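Local atomic coordinates of aminopeptidase N (Francisella tularensis subsp. tularensis, PDB entry 5DLL), a protein that releases N-terminal amino acids from peptides as a zinc-dependent M1-family aminopeptidase, probably contributing to the breakdown of intracellular peptides. Residues Leu700-Asp705 with Ile730-Asn735. Sequence-based numbering, arbitrary orientation.
Sequences LFDNAD and INEFYN
With CG anti to the backbone N (chi1 -169°), the ring of Phe-701 is carried off helix 691-703 toward helix 723-736. There it meets two consecutive residues at its edge: Glu-732, whose CG lies beside its own N (chi1 -76°) and whose chain, extended beyond CG, touches the ring through CB and OE2, and Phe-733. Glu-732 CB lies in the ring plane, 3.9 Å from Phe-701 CE2. Glu-732 OE2 reaches the same Phe-701 CE2 at 3.4 Å. Ring and carboxylate planes are 38° apart. Further round the ring's edge, Phe-701 CE1 comes within 4.0 Å of Phe-733 CD2, the edge of one ring meeting the edge of the other, and the two side chains cross at about a right angle. The segments lie within the ARM-repeat-like C-terminal helical region, away from the zinc and sodium sites, and helix 707-717 comes between them in sequence. Its Ala-713 and Leu-717 also touch Phe-701, while its Phe-714 stacks on Phe-733, so the three helices share one aromatic and aliphatic core. The nearest CA pair, Phe-701 CA to Phe-733 CA, is 9.1 Å apart, and no hydrogen bond crosses the contact. At its more exposed margin Asp-702 OD1 stands 4.4 Å from Glu-732 OE2, a like-charge pair; Arg-736, in cation-pi contact with Phe-701 and a long, weak ion pair with Asp-702, may temper that repulsion.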
# COMPACT_ATOMS: atom_id res chain seq x y z
N LEU A 700 -7.36 26.36 -19.26
CA LEU A 700 -6.58 25.16 -18.94
C LEU A 700 -7.32 23.91 -19.38
O LEU A 700 -6.74 22.99 -19.94
CB LEU A 700 -6.29 25.10 -17.44
CG LEU A 700 -5.40 23.96 -16.92
CD1 LEU A 700 -4.12 23.85 -17.73
CD2 LEU A 700 -5.08 24.16 -15.45
N PHE A 701 -8.63 23.91 -19.12
CA PHE A 701 -9.52 22.85 -19.56
C PHE A 701 -9.43 22.64 -21.07
O PHE A 701 -9.27 21.51 -21.52
CB PHE A 701 -10.97 23.20 -19.17
CG PHE A 701 -11.93 22.07 -19.35
CD1 PHE A 701 -11.85 20.94 -18.56
CD2 PHE A 701 -12.94 22.14 -20.30
CE1 PHE A 701 -12.74 19.89 -18.71
CE2 PHE A 701 -13.84 21.10 -20.46
CZ PHE A 701 -13.74 19.98 -19.67
N ASP A 702 -9.51 23.72 -21.84
CA ASP A 702 -9.50 23.63 -23.30
C ASP A 702 -8.11 23.34 -23.88
O ASP A 702 -8.00 22.71 -24.93
CB ASP A 702 -10.03 24.92 -23.93
CG ASP A 702 -11.44 25.24 -23.49
OD1 ASP A 702 -12.28 24.32 -23.42
OD2 ASP A 702 -11.72 26.43 -23.22
N ASN A 703 -7.06 23.80 -23.19
CA ASN A 703 -5.70 23.76 -23.74
C ASN A 703 -4.82 22.62 -23.23
O ASN A 703 -3.80 22.32 -23.86
CB ASN A 703 -5.00 25.09 -23.46
CG ASN A 703 -5.75 26.28 -24.01
OD1 ASN A 703 -6.43 26.18 -25.04
ND2 ASN A 703 -5.64 27.42 -23.34
N ALA A 704 -5.18 22.00 -22.11
CA ALA A 704 -4.35 20.96 -21.49
C ALA A 704 -3.97 19.87 -22.49
O ALA A 704 -4.81 19.42 -23.27
CB ALA A 704 -5.05 20.35 -20.29
N ASP A 705 -2.71 19.44 -22.45
CA ASP A 705 -2.21 18.38 -23.33
C ASP A 705 -1.99 17.05 -22.58
O ASP A 705 -1.34 16.14 -23.09
CB ASP A 705 -0.93 18.82 -24.07
CG ASP A 705 0.29 18.95 -23.16
OD1 ASP A 705 0.12 19.27 -21.96
OD2 ASP A 705 1.42 18.73 -23.65
N ILE A 730 -19.21 19.23 -17.41
CA ILE A 730 -19.65 17.85 -17.25
C ILE A 730 -19.87 17.22 -18.62
O ILE A 730 -19.36 16.14 -18.91
CB ILE A 730 -20.93 17.76 -16.39
CG1 ILE A 730 -20.62 18.11 -14.93
CG2 ILE A 730 -21.54 16.37 -16.45
CD1 ILE A 730 -21.84 18.37 -14.07
N ASN A 731 -20.62 17.93 -19.48
CA ASN A 731 -20.93 17.45 -20.83
C ASN A 731 -19.70 17.42 -21.72
O ASN A 731 -19.43 16.40 -22.37
CB ASN A 731 -21.99 18.34 -21.48
CG ASN A 731 -23.30 18.36 -20.72
OD1 ASN A 731 -23.57 17.49 -19.89
ND2 ASN A 731 -24.12 19.37 -21.00
N GLU A 732 -18.97 18.53 -21.76
CA GLU A 732 -17.74 18.66 -22.55
C GLU A 732 -16.74 17.55 -22.20
O GLU A 732 -16.14 16.96 -23.09
CB GLU A 732 -17.09 20.05 -22.36
CG GLU A 732 -17.79 21.18 -23.12
CD GLU A 732 -17.33 22.58 -22.70
OE1 GLU A 732 -18.10 23.55 -22.89
OE2 GLU A 732 -16.20 22.74 -22.19
N PHE A 733 -16.58 17.27 -20.90
CA PHE A 733 -15.68 16.20 -20.45
C PHE A 733 -16.19 14.83 -20.92
O PHE A 733 -15.40 14.00 -21.38
CB PHE A 733 -15.54 16.22 -18.93
CG PHE A 733 -14.39 15.39 -18.40
CD1 PHE A 733 -14.52 14.02 -18.22
CD2 PHE A 733 -13.18 15.98 -18.07
CE1 PHE A 733 -13.47 13.26 -17.73
CE2 PHE A 733 -12.13 15.23 -17.57
CZ PHE A 733 -12.27 13.86 -17.40
N TYR A 734 -17.50 14.59 -20.81
CA TYR A 734 -18.08 13.31 -21.21
C TYR A 734 -17.93 13.09 -22.71
O TYR A 734 -17.52 12.01 -23.13
CB TYR A 734 -19.56 13.22 -20.83
CG TYR A 734 -20.14 11.83 -20.97
CD1 TYR A 734 -19.73 10.80 -20.12
CD2 TYR A 734 -21.09 11.53 -21.95
CE1 TYR A 734 -20.25 9.52 -20.24
CE2 TYR A 734 -21.61 10.25 -22.08
CZ TYR A 734 -21.19 9.24 -21.22
OH TYR A 734 -21.71 7.97 -21.34
N ASN A 735 -18.25 14.11 -23.50
CA ASN A 735 -18.13 14.05 -24.96
C ASN A 735 -16.76 13.56 -25.42
O ASN A 735 -16.66 12.76 -26.36
CB ASN A 735 -18.41 15.42 -25.60
CG ASN A 735 -19.87 15.83 -25.49
OD1 ASN A 735 -20.78 14.99 -25.46
ND2 ASN A 735 -20.11 17.14 -25.43